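Local coordinates for protein amino Transferase (Eubacterium rectale, PDB 3ELE) that probably transfers amino groups between amino acids and keto acids as a pyridoxal-5'-phosphate-dependent aminotransferase of class I and II, at residues A[111-116]-A[138-143]; A[118-123]-A[144-149]; A[160-165]-A[195-200]; A[209-214]-A[237-242]. All blocks are in the same frame, centred on the assembly; numbering follows the deposited sequence.

Overall arrangement
The four contacts lie in and around the seven-stranded mixed sheet of an aminotransferase of the class I and II family. Interaction 1 joins two helices close to the bound cofactor and is fully buried. Interaction 2 continues it along the same helix 108-119 to where both helices end, and is partly exposed. Interaction 3 is a largely buried helix pair, with an exposed lysine at its border, and it touches interaction 4 through L197 and I214. Interaction 4 lies inside the sheet itself. The chemistry follows the place: aromatic and aliphatic packing between helices in 1 and 3, small groups and carbonyl oxygens in 2, and direct hydrogen bonds between the segments in 4.

Interaction 1 (A[111-116]-A[138-143]); sequences SLSICF and KVFVNA
F116 and V141 meet, ring against methyl, where helices 108-119 and 136-143 pass each other at 36°, the axes of the two short segments 8.8 Å apart. The aromatic chain shows how one residue can serve two neighbours. Its CB lies 4.2 Å from F140 O; chi1 of -56°, with CG anti to its own carbonyl carbon, starts the ring toward helix 136-143. Beyond CG the ring divides its work. On one edge CD2 lies 3.6 Å from F140 CB, with CE2 close behind. Over one face sits V141 CG2, 3.7 Å from the ring centroid and 6° off its normal, a well-centred CH-pi contact that reaches as far as CZ at the tip. An alanine in place of F116 would probably open a gap beside F140 CB and leave the V141 methyl without its aromatic seat. The F140 ring meets the first helix obliquely: CD2 lies 4.0 Å from L112 CB, and CD1 is 3.6 Å from S113 OG, which is hydrogen-bonded to A109 O. A water donates to F140 O at 3.0 Å and, weakly, to S113 O. The side chain of L112 also comes close to the bound pyridoxal-5'-phosphate. Around the pair, F116 packs edge-to-face with F127 of strand 126-130, L112 touches C243 of strand 240-245, I114 lies on helix 269-282, and F140 packs on R281 of the second subunit.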
loop_
_atom_site.group_PDB
_atom_site.type_symbol
_atom_site.label_atom_id
_atom_site.label_comp_id
_atom_site.label_asym_id
_atom_site.label_seq_id
_atom_site.Cartn_x
_atom_site.Cartn_y
_atom_site.Cartn_z
ATOM N N SER A 111 6.048 -5.445 2.144
ATOM C CA SER A 111 6.473 -6.538 3.032
ATOM C C SER A 111 7.609 -6.080 3.946
ATOM O O SER A 111 7.555 -6.279 5.157
ATOM C CB SER A 111 6.910 -7.780 2.221
ATOM O OG SER A 111 5.838 -8.352 1.480
ATOM N N LEU A 112 8.614 -5.440 3.358
ATOM C CA LEU A 112 9.774 -4.901 4.124
ATOM C C LEU A 112 9.334 -3.837 5.118
ATOM O O LEU A 112 9.705 -3.912 6.298
ATOM C CB LEU A 112 10.832 -4.339 3.170
ATOM C CG LEU A 112 11.536 -5.393 2.298
ATOM C CD1 LEU A 112 12.294 -4.740 1.151
ATOM C CD2 LEU A 112 12.455 -6.279 3.136
ATOM N N SER A 113 8.494 -2.896 4.654
ATOM C CA SER A 113 7.967 -1.813 5.502
ATOM C C SER A 113 7.256 -2.381 6.734
ATOM O O SER A 113 7.559 -1.969 7.872
ATOM C CB SER A 113 7.040 -0.886 4.702
ATOM O OG SER A 113 7.757 -0.217 3.670
ATOM N N ILE A 114 6.368 -3.355 6.504
ATOM C CA ILE A 114 5.645 -4.075 7.579
ATOM C C ILE A 114 6.603 -4.704 8.586
ATOM O O ILE A 114 6.378 -4.589 9.784
ATOM C CB ILE A 114 4.708 -5.197 6.999
ATOM C CG1 ILE A 114 3.491 -4.573 6.332
ATOM C CG2 ILE A 114 4.224 -6.143 8.080
ATOM C CD1 ILE A 114 2.723 -5.530 5.483
ATOM N N CYS A 115 7.663 -5.366 8.099
ATOM C CA CYS A 115 8.665 -6.006 8.988
ATOM C C CYS A 115 9.415 -5.014 9.886
ATOM O O CYS A 115 9.528 -5.245 11.086
ATOM C CB CYS A 115 9.659 -6.872 8.207
ATOM S SG CYS A 115 8.918 -8.373 7.506
ATOM N N PHE A 116 9.904 -3.918 9.315
ATOM C CA PHE A 116 10.630 -2.917 10.111
ATOM C C PHE A 116 9.681 -2.188 11.063
ATOM O O PHE A 116 10.027 -1.955 12.239
ATOM C CB PHE A 116 11.392 -1.924 9.246
ATOM C CG PHE A 116 12.362 -2.561 8.279
ATOM C CD1 PHE A 116 13.344 -3.446 8.727
ATOM C CD2 PHE A 116 12.330 -2.223 6.919
ATOM C CE1 PHE A 116 14.266 -4.025 7.816
ATOM C CE2 PHE A 116 13.238 -2.780 6.014
ATOM C CZ PHE A 116 14.207 -3.684 6.457
ATOM N N LYS A 138 17.369 1.751 3.538
ATOM C CA LYS A 138 17.535 2.910 4.439
ATOM C C LYS A 138 16.234 3.710 4.595
ATOM O O LYS A 138 15.888 4.109 5.694
ATOM C CB LYS A 138 18.667 3.830 3.977
ATOM C CG LYS A 138 19.033 4.910 5.000
ATOM C CD LYS A 138 20.160 5.808 4.525
ATOM C CE LYS A 138 20.591 6.767 5.617
ATOM N NZ LYS A 138 19.483 7.592 6.181
ATOM N N VAL A 139 15.494 3.895 3.518
ATOM C CA VAL A 139 14.216 4.629 3.580
ATOM C C VAL A 139 13.190 3.874 4.426
ATOM O O VAL A 139 12.542 4.485 5.253
ATOM C CB VAL A 139 13.632 4.889 2.189
ATOM C CG1 VAL A 139 12.199 5.493 2.287
ATOM C CG2 VAL A 139 14.594 5.765 1.383
ATOM N N PHE A 140 13.071 2.559 4.208
ATOM C CA PHE A 140 12.123 1.729 4.948
ATOM C C PHE A 140 12.501 1.631 6.432
ATOM O O PHE A 140 11.619 1.755 7.307
ATOM C CB PHE A 140 11.945 0.323 4.335
ATOM C CG PHE A 140 11.603 0.308 2.846
ATOM C CD1 PHE A 140 10.762 1.265 2.273
ATOM C CD2 PHE A 140 12.067 -0.726 2.043
ATOM C CE1 PHE A 140 10.436 1.213 0.898
ATOM C CE2 PHE A 140 11.750 -0.785 0.680
ATOM C CZ PHE A 140 10.925 0.187 0.119
ATOM N N VAL A 141 13.792 1.453 6.717
ATOM C CA VAL A 141 14.292 1.398 8.118
ATOM C C VAL A 141 14.094 2.736 8.842
ATOM O O VAL A 141 13.618 2.768 10.004
ATOM C CB VAL A 141 15.781 0.929 8.165
ATOM C CG1 VAL A 141 16.426 1.221 9.480
ATOM C CG2 VAL A 141 15.872 -0.563 7.853
ATOM N N ASN A 142 14.489 3.824 8.177
ATOM C CA ASN A 142 14.280 5.186 8.684
ATOM C C ASN A 142 12.805 5.507 8.821
ATOM O O ASN A 142 12.415 6.093 9.828
ATOM C CB ASN A 142 14.955 6.251 7.806
ATOM C CG ASN A 142 16.478 6.215 7.861
ATOM O OD1 ASN A 142 17.109 6.929 7.107
ATOM N ND2 ASN A 142 17.067 5.392 8.735
ATOM N N ALA A 143 11.978 5.075 7.855
ATOM C CA ALA A 143 10.516 5.285 7.934
ATOM C C ALA A 143 9.869 4.608 9.147
ATOM O O ALA A 143 8.813 5.046 9.594
ATOM C CB ALA A 143 9.808 4.853 6.650
HETATM O O HOH W 1 8.654 1.172 7.439
#

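Interaction 2 (A[118-123]-A[144-149]); sequences ALTSDA and AGARLV
T120 meets A144 and A146 through a branch set by chi1 of -53°, which puts OG1 anti to its own carbonyl carbon and CG2 anti to the backbone N; this setting turns OG1 toward the two alanine methyls and CG2 toward A144 O. The partner is a Schellman motif: G145, with phi at 93°, ends helix 136-143 and turns the chain toward strand 147-151, the second strand of a beta-alpha-beta unit that starts with the adjacent parallel strand 126-130. T120 in turn is the first residue to leave helix 108-119, so two helix ends are joined here. The fork divides its contacts. OG1 lies 3.6 Å from A144 CB and 3.8 Å from A146 CB, while the same hydroxyl is hydrogen-bonded to F116 O in the last turn of its own helix. CG2 comes 3.3 Å from A144 O and 3.9 Å from A146 CB. The small alanines thus let the threonine sit close to the turn, and G145, with its positive phi, carries no CB to press on A144 O. At the subunit interface T120 O accepts a hydrogen bond from N5 ND2 of the second subunit. No hydrogen bond joins the two segments. At the exposed end A123 O and G145 O, both acceptors, stand 3.5 Å apart, but G145 O also receives a CA-H...O contact from A123 CA, at 3.5 Å with an angle of 156° at the hydrogen.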
loop_
_atom_site.group_PDB
_atom_site.type_symbol
_atom_site.label_atom_id
_atom_site.label_comp_id
_atom_site.label_asym_id
_atom_site.label_seq_id
_atom_site.Cartn_x
_atom_site.Cartn_y
_atom_site.Cartn_z
ATOM N N ALA A 118 6.807 -3.422 12.311
ATOM C CA ALA A 118 6.442 -4.392 13.359
ATOM C C ALA A 118 7.563 -4.624 14.370
ATOM O O ALA A 118 7.314 -4.784 15.545
ATOM C CB ALA A 118 6.017 -5.747 12.733
ATOM N N LEU A 119 8.799 -4.643 13.893
ATOM C CA LEU A 119 9.952 -4.900 14.757
ATOM C C LEU A 119 10.569 -3.683 15.457
ATOM O O LEU A 119 11.260 -3.896 16.423
ATOM C CB LEU A 119 11.026 -5.674 13.972
ATOM C CG LEU A 119 10.628 -7.110 13.604
ATOM C CD1 LEU A 119 11.689 -7.706 12.746
ATOM C CD2 LEU A 119 10.430 -7.969 14.880
ATOM N N THR A 120 10.309 -2.439 15.020
ATOM C CA THR A 120 10.922 -1.235 15.661
ATOM C C THR A 120 10.162 -0.723 16.924
ATOM O O THR A 120 9.021 -0.232 16.847
ATOM C CB THR A 120 11.112 -0.095 14.643
ATOM O OG1 THR A 120 11.842 -0.593 13.510
ATOM C CG2 THR A 120 11.869 1.113 15.257
ATOM N N SER A 121 10.813 -0.808 18.082
ATOM C CA SER A 121 10.211 -0.369 19.343
ATOM C C SER A 121 10.962 0.808 19.989
ATOM O O SER A 121 10.596 1.236 21.101
ATOM C CB SER A 121 10.140 -1.570 20.293
ATOM O OG SER A 121 11.436 -2.045 20.637
ATOM N N ASP A 122 11.985 1.350 19.315
ATOM C CA ASP A 122 12.849 2.384 19.902
ATOM C C ASP A 122 13.655 3.092 18.805
ATOM O O ASP A 122 14.034 2.476 17.802
ATOM C CB ASP A 122 13.749 1.714 20.969
ATOM C CG ASP A 122 14.638 2.684 21.720
ATOM O OD1 ASP A 122 15.658 3.102 21.153
ATOM O OD2 ASP A 122 14.368 2.969 22.910
ATOM N N ALA A 123 13.907 4.384 19.014
ATOM C CA ALA A 123 14.677 5.219 18.090
ATOM C C ALA A 123 16.096 4.701 17.831
ATOM O O ALA A 123 16.685 4.984 16.781
ATOM C CB ALA A 123 14.743 6.697 18.622
ATOM N N ALA A 144 10.480 3.535 9.653
ATOM C CA ALA A 144 10.015 2.845 10.872
ATOM C C ALA A 144 10.557 3.474 12.150
ATOM O O ALA A 144 10.179 3.045 13.219
ATOM C CB ALA A 144 10.398 1.369 10.825
ATOM N N GLY A 145 11.458 4.447 12.039
ATOM C CA GLY A 145 12.077 5.115 13.181
ATOM C C GLY A 145 13.402 4.522 13.638
ATOM O O GLY A 145 13.925 4.950 14.674
ATOM N N ALA A 146 13.966 3.582 12.861
ATOM C CA ALA A 146 15.204 2.873 13.205
ATOM C C ALA A 146 16.354 3.376 12.354
ATOM O O ALA A 146 16.197 4.317 11.575
ATOM C CB ALA A 146 15.013 1.369 13.027
ATOM N N ARG A 147 17.521 2.763 12.527
ATOM C CA ARG A 147 18.710 3.127 11.779
ATOM C C ARG A 147 19.338 1.936 11.066
ATOM O O ARG A 147 19.176 0.796 11.472
ATOM C CB ARG A 147 19.700 3.856 12.690
ATOM C CG ARG A 147 19.296 5.329 12.901
ATOM C CD ARG A 147 20.429 6.119 13.494
ATOM N NE ARG A 147 20.728 5.683 14.857
ATOM C CZ ARG A 147 21.791 6.067 15.569
ATOM N NH1 ARG A 147 22.708 6.893 15.054
ATOM N NH2 ARG A 147 21.939 5.621 16.823
ATOM N N LEU A 148 20.014 2.234 9.967
ATOM C CA LEU A 148 20.637 1.226 9.138
ATOM C C LEU A 148 22.132 1.170 9.452
ATOM O O LEU A 148 22.777 2.208 9.616
ATOM C CB LEU A 148 20.417 1.545 7.674
ATOM C CG LEU A 148 20.839 0.455 6.693
ATOM C CD1 LEU A 148 19.918 -0.771 6.841
ATOM C CD2 LEU A 148 20.801 1.003 5.289
ATOM N N VAL A 149 22.655 -0.046 9.560
ATOM C CA VAL A 149 24.076 -0.317 9.813
ATOM C C VAL A 149 24.549 -1.166 8.630
ATOM O O VAL A 149 23.965 -2.198 8.356
ATOM C CB VAL A 149 24.235 -1.048 11.156
ATOM C CG1 VAL A 149 25.682 -1.518 11.392
ATOM C CG2 VAL A 149 23.805 -0.134 12.241
#

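Interaction 3 (A[160-165]-A[195-200]); sequences IDFDAL and KKLSDL
F162 lies against K196 and L197 where a short helix, opened by an N-cap aspartate at D161, rests its first turn on helix 191-208. The ring is the centre of the contact, and the other side chains can be described by how they meet it. With chi1 at -67°, CG stands anti to its own carbonyl carbon, and the ring takes K196 over one face: K196 CB is 3.9 Å from the ring centroid and 23° off the normal, a CH-pi contact shifted toward the rim. The lysine chain bends at its third torsion and runs on past the rim on the CD2 side, where K196 CE comes 3.8 Å from F162 CD2. The opposite face receives I160 CB of the same segment, 3.8 Å above the plane, so the ring is sandwiched between the lysine CB and the isoleucine CB, both offset toward its rim. At its edge, near the plane, F162 CD1 meets L200 CD2 at 4.0 Å, and F162 CE1 approaches L197 N obliquely at 3.5 Å. Beside the ring the leucines pack against one another. L165 and L197 cross at about a right angle, CD2 of the first 3.6 Å from CD1 of the second, and I160 crosses L197 in the same way, whereas L165 and L200 meet obliquely through their CD2 methyls. This apolar layer adjoins the sheet: I160 packs on I130, and L165 on I128 and V151, while K196 is exposed to solvent. The short helix starts with the capping bond from A164 N to D161 OD1, 3.0 Å long and nearly straight at 175°, reaching the oxygen from above the carboxylate plane.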
loop_
_atom_site.group_PDB
_atom_site.type_symbol
_atom_site.label_atom_id
_atom_site.label_comp_id
_atom_site.label_asym_id
_atom_site.label_seq_id
_atom_site.Cartn_x
_atom_site.Cartn_y
_atom_site.Cartn_z
ATOM N N ILE A 160 29.371 -13.109 2.954
ATOM C CA ILE A 160 29.312 -12.239 4.133
ATOM C C ILE A 160 30.658 -12.256 4.824
ATOM O O ILE A 160 31.244 -13.310 4.992
ATOM C CB ILE A 160 28.211 -12.705 5.118
ATOM C CG1 ILE A 160 26.827 -12.679 4.420
ATOM C CG2 ILE A 160 28.218 -11.840 6.395
ATOM C CD1 ILE A 160 25.638 -13.073 5.306
ATOM N N ASP A 161 31.145 -11.068 5.191
ATOM C CA ASP A 161 32.346 -10.931 6.023
ATOM C C ASP A 161 31.794 -11.088 7.444
ATOM O O ASP A 161 31.321 -10.114 8.048
ATOM C CB ASP A 161 33.003 -9.563 5.792
ATOM C CG ASP A 161 34.212 -9.312 6.679
ATOM O OD1 ASP A 161 34.393 -9.949 7.756
ATOM O OD2 ASP A 161 34.964 -8.397 6.315
ATOM N N PHE A 162 31.844 -12.314 7.963
ATOM C CA PHE A 162 31.309 -12.621 9.305
ATOM C C PHE A 162 31.986 -11.908 10.464
ATOM O O PHE A 162 31.317 -11.635 11.460
ATOM C CB PHE A 162 31.227 -14.131 9.552
ATOM C CG PHE A 162 30.205 -14.809 8.687
ATOM C CD1 PHE A 162 28.832 -14.608 8.924
ATOM C CD2 PHE A 162 30.598 -15.598 7.601
ATOM C CE1 PHE A 162 27.869 -15.203 8.115
ATOM C CE2 PHE A 162 29.640 -16.197 6.780
ATOM C CZ PHE A 162 28.275 -16.006 7.038
ATOM N N ASP A 163 33.280 -11.596 10.331
ATOM C CA ASP A 163 34.005 -10.812 11.353
ATOM C C ASP A 163 33.421 -9.389 11.442
ATOM O O ASP A 163 33.048 -8.929 12.545
ATOM C CB ASP A 163 35.519 -10.774 11.077
ATOM C CG ASP A 163 36.227 -12.119 11.380
ATOM O OD1 ASP A 163 35.573 -13.092 11.810
ATOM O OD2 ASP A 163 37.465 -12.199 11.201
ATOM N N ALA A 164 33.308 -8.741 10.276
ATOM C CA ALA A 164 32.726 -7.401 10.148
ATOM C C ALA A 164 31.279 -7.413 10.653
ATOM O O ALA A 164 30.906 -6.546 11.434
ATOM C CB ALA A 164 32.778 -6.904 8.678
ATOM N N LEU A 165 30.492 -8.428 10.269
ATOM C CA LEU A 165 29.088 -8.530 10.715
ATOM C C LEU A 165 28.995 -8.651 12.225
ATOM O O LEU A 165 28.283 -7.867 12.837
ATOM C CB LEU A 165 28.321 -9.685 10.053
ATOM C CG LEU A 165 26.897 -10.015 10.555
ATOM C CD1 LEU A 165 25.983 -8.763 10.637
ATOM C CD2 LEU A 165 26.283 -11.111 9.692
ATOM N N LYS A 195 24.124 -21.081 6.997
ATOM C CA LYS A 195 24.373 -21.801 8.269
ATOM C C LYS A 195 25.254 -20.989 9.238
ATOM O O LYS A 195 24.927 -20.907 10.414
ATOM C CB LYS A 195 24.993 -23.192 8.039
ATOM C CG LYS A 195 24.015 -24.223 7.479
ATOM C CD LYS A 195 24.701 -25.445 6.874
ATOM C CE LYS A 195 25.418 -26.313 7.875
ATOM N NZ LYS A 195 26.090 -27.494 7.197
ATOM N N LYS A 196 26.354 -20.404 8.750
ATOM C CA LYS A 196 27.240 -19.565 9.609
ATOM C C LYS A 196 26.492 -18.346 10.158
ATOM O O LYS A 196 26.662 -17.997 11.322
ATOM C CB LYS A 196 28.509 -19.095 8.879
ATOM C CG LYS A 196 29.511 -20.197 8.572
ATOM C CD LYS A 196 30.848 -19.661 7.992
ATOM C CE LYS A 196 31.680 -18.916 9.079
ATOM N NZ LYS A 196 33.118 -18.646 8.727
ATOM N N LEU A 197 25.679 -17.715 9.299
ATOM C CA LEU A 197 24.822 -16.577 9.665
ATOM C C LEU A 197 23.855 -16.976 10.752
ATOM O O LEU A 197 23.714 -16.267 11.748
ATOM C CB LEU A 197 23.998 -16.083 8.462
ATOM C CG LEU A 197 23.065 -14.884 8.678
ATOM C CD1 LEU A 197 23.892 -13.659 8.912
ATOM C CD2 LEU A 197 22.143 -14.706 7.474
ATOM N N SER A 198 23.191 -18.117 10.546
ATOM C CA SER A 198 22.223 -18.632 11.505
ATOM C C SER A 198 22.871 -18.941 12.850
ATOM O O SER A 198 22.334 -18.546 13.868
ATOM C CB SER A 198 21.502 -19.838 10.940
ATOM O OG SER A 198 20.875 -19.464 9.720
ATOM N N ASP A 199 24.045 -19.568 12.838
ATOM C CA ASP A 199 24.781 -19.850 14.090
ATOM C C ASP A 199 25.219 -18.576 14.818
ATOM O O ASP A 199 25.100 -18.498 16.034
ATOM C CB ASP A 199 26.017 -20.730 13.843
ATOM C CG ASP A 199 25.672 -22.124 13.317
ATOM O OD1 ASP A 199 24.527 -22.608 13.509
ATOM O OD2 ASP A 199 26.574 -22.739 12.712
ATOM N N LEU A 200 25.711 -17.594 14.068
ATOM C CA LEU A 200 26.154 -16.307 14.615
ATOM C C LEU A 200 25.005 -15.560 15.289
ATOM O O LEU A 200 25.134 -15.124 16.432
ATOM C CB LEU A 200 26.779 -15.426 13.513
ATOM C CG LEU A 200 27.268 -14.009 13.875
ATOM C CD1 LEU A 200 28.346 -14.023 14.964
ATOM C CD2 LEU A 200 27.746 -13.304 12.596
#

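Interaction 4 (A[209-214]-A[237-242]); sequences GRPIFI and YDNTLV
I214 and Y237 mark the tight part of this contact, where strands 213-217 and 240-245 begin to pair in parallel. I214 N donates to N239 O at 3.0 Å, and L241 N returns a bond to I214 O at 2.9 Å that is nearly straight (172°). Beside them I214 CD1 packs 3.6 Å from Y237 CD2, and the phenol hydroxyl donates to I212 O at 2.6 Å, in the carbonyl plane. A phenylalanine at Y237 would probably leave I212 O without this donor and the ring less firmly fixed. The F213 side chain packs toward helix 108-119, and N239 CB sits over one face of its ring, 4.1 Å from the centroid. The contact thins toward P211, whose CB meets N239 ND2 at 3.6 Å; both residues are partly exposed, P211 also packs on V3 of the second subunit, and N239 OD1 is hydrogen-bonded to Y267 N. N239 is the centre of an inverse gamma turn, whose carbonyl starts the strand pairing. The chemistry implies a seam whose register is set by backbone bonds, with one tyrosine hydroxyl extending the hydrogen bonding to a residue ahead of the strand.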
loop_
_atom_site.group_PDB
_atom_site.type_symbol
_atom_site.label_atom_id
_atom_site.label_comp_id
_atom_site.label_asym_id
_atom_site.label_seq_id
_atom_site.Cartn_x
_atom_site.Cartn_y
_atom_site.Cartn_z
ATOM N N GLY A 209 19.919 -11.390 25.020
ATOM C CA GLY A 209 18.636 -11.765 25.619
ATOM C C GLY A 209 17.441 -11.411 24.747
ATOM O O GLY A 209 16.344 -11.181 25.256
ATOM N N ARG A 210 17.635 -11.385 23.425
ATOM C CA ARG A 210 16.575 -10.945 22.522
ATOM C C ARG A 210 16.779 -11.451 21.105
ATOM O O ARG A 210 17.912 -11.389 20.625
ATOM C CB ARG A 210 16.582 -9.422 22.508
ATOM C CG ARG A 210 15.368 -8.802 21.944
ATOM C CD ARG A 210 15.306 -7.375 22.396
ATOM N NE ARG A 210 14.190 -6.638 21.813
ATOM C CZ ARG A 210 14.006 -5.319 21.924
ATOM N NH1 ARG A 210 12.930 -4.770 21.371
ATOM N NH2 ARG A 210 14.876 -4.535 22.570
ATOM N N PRO A 211 15.700 -11.911 20.427
ATOM C CA PRO A 211 15.844 -12.385 19.052
ATOM C C PRO A 211 16.338 -11.348 18.040
ATOM O O PRO A 211 15.861 -10.219 18.051
ATOM C CB PRO A 211 14.415 -12.795 18.675
ATOM C CG PRO A 211 13.755 -13.095 19.967
ATOM C CD PRO A 211 14.302 -12.057 20.885
ATOM N N ILE A 212 17.310 -11.733 17.211
ATOM C CA ILE A 212 17.779 -10.903 16.088
ATOM C C ILE A 212 17.150 -11.616 14.905
ATOM O O ILE A 212 17.498 -12.765 14.614
ATOM C CB ILE A 212 19.308 -10.867 15.933
ATOM C CG1 ILE A 212 19.980 -10.310 17.191
ATOM C CG2 ILE A 212 19.712 -10.014 14.709
ATOM C CD1 ILE A 212 21.481 -10.499 17.220
ATOM N N PHE A 213 16.207 -10.959 14.244
ATOM C CA PHE A 213 15.551 -11.549 13.079
ATOM C C PHE A 213 16.393 -11.533 11.829
ATOM O O PHE A 213 17.273 -10.702 11.690
ATOM C CB PHE A 213 14.211 -10.862 12.796
ATOM C CG PHE A 213 13.169 -11.261 13.753
ATOM C CD1 PHE A 213 13.074 -10.636 15.002
ATOM C CD2 PHE A 213 12.331 -12.340 13.461
ATOM C CE1 PHE A 213 12.132 -11.064 15.925
ATOM C CE2 PHE A 213 11.390 -12.767 14.370
ATOM C CZ PHE A 213 11.287 -12.132 15.594
ATOM N N ILE A 214 16.151 -12.510 10.957
ATOM C CA ILE A 214 16.651 -12.485 9.586
ATOM C C ILE A 214 15.429 -11.958 8.827
ATOM O O ILE A 214 14.335 -12.479 8.999
ATOM C CB ILE A 214 17.032 -13.871 9.020
ATOM C CG1 ILE A 214 18.368 -14.343 9.574
ATOM C CG2 ILE A 214 17.162 -13.839 7.464
ATOM C CD1 ILE A 214 18.815 -15.759 9.067
ATOM N N TYR A 237 17.158 -20.997 10.354
ATOM C CA TYR A 237 17.047 -20.045 11.423
ATOM C C TYR A 237 15.565 -19.866 11.788
ATOM O O TYR A 237 14.729 -19.567 10.930
ATOM C CB TYR A 237 17.697 -18.727 10.980
ATOM C CG TYR A 237 17.908 -17.749 12.115
ATOM C CD1 TYR A 237 18.832 -18.026 13.125
ATOM C CD2 TYR A 237 17.216 -16.540 12.171
ATOM C CE1 TYR A 237 19.045 -17.138 14.187
ATOM C CE2 TYR A 237 17.423 -15.641 13.248
ATOM C CZ TYR A 237 18.340 -15.947 14.242
ATOM O OH TYR A 237 18.552 -15.086 15.290
ATOM N N ASP A 238 15.254 -20.060 13.064
ATOM C CA ASP A 238 13.870 -20.002 13.541
ATOM C C ASP A 238 13.230 -18.622 13.357
ATOM O O ASP A 238 12.191 -18.513 12.704
ATOM C CB ASP A 238 13.786 -20.476 14.997
ATOM C CG ASP A 238 13.932 -21.985 15.146
ATOM O OD1 ASP A 238 13.866 -22.747 14.153
ATOM O OD2 ASP A 238 14.088 -22.413 16.293
ATOM N N ASN A 239 13.900 -17.589 13.860
ATOM C CA ASN A 239 13.430 -16.186 13.765
ATOM C C ASN A 239 13.754 -15.554 12.408
ATOM O O ASN A 239 14.590 -14.688 12.281
ATOM C CB ASN A 239 13.967 -15.368 14.952
ATOM C CG ASN A 239 13.362 -15.807 16.277
ATOM O OD1 ASN A 239 12.150 -15.879 16.406
ATOM N ND2 ASN A 239 14.202 -16.084 17.261
ATOM N N THR A 240 13.038 -16.009 11.390
ATOM C CA THR A 240 13.197 -15.536 10.024
ATOM C C THR A 240 11.840 -15.089 9.530
ATOM O O THR A 240 10.856 -15.820 9.698
ATOM C CB THR A 240 13.693 -16.664 9.127
ATOM O OG1 THR A 240 14.941 -17.143 9.618
ATOM C CG2 THR A 240 13.832 -16.234 7.608
ATOM N N LEU A 241 11.805 -13.884 8.960
ATOM C CA LEU A 241 10.649 -13.316 8.276
ATOM C C LEU A 241 11.037 -13.305 6.813
ATOM O O LEU A 241 12.140 -12.862 6.495
ATOM C CB LEU A 241 10.365 -11.892 8.758
ATOM C CG LEU A 241 9.814 -11.781 10.181
ATOM C CD1 LEU A 241 9.950 -10.357 10.734
ATOM C CD2 LEU A 241 8.354 -12.270 10.202
ATOM N N VAL A 242 10.174 -13.832 5.936
ATOM C CA VAL A 242 10.436 -13.866 4.490
ATOM C C VAL A 242 9.519 -12.864 3.807
ATOM O O VAL A 242 8.326 -12.849 4.076
ATOM C CB VAL A 242 10.274 -15.276 3.878
ATOM C CG1 VAL A 242 10.527 -15.239 2.354
ATOM C CG2 VAL A 242 11.232 -16.278 4.579
#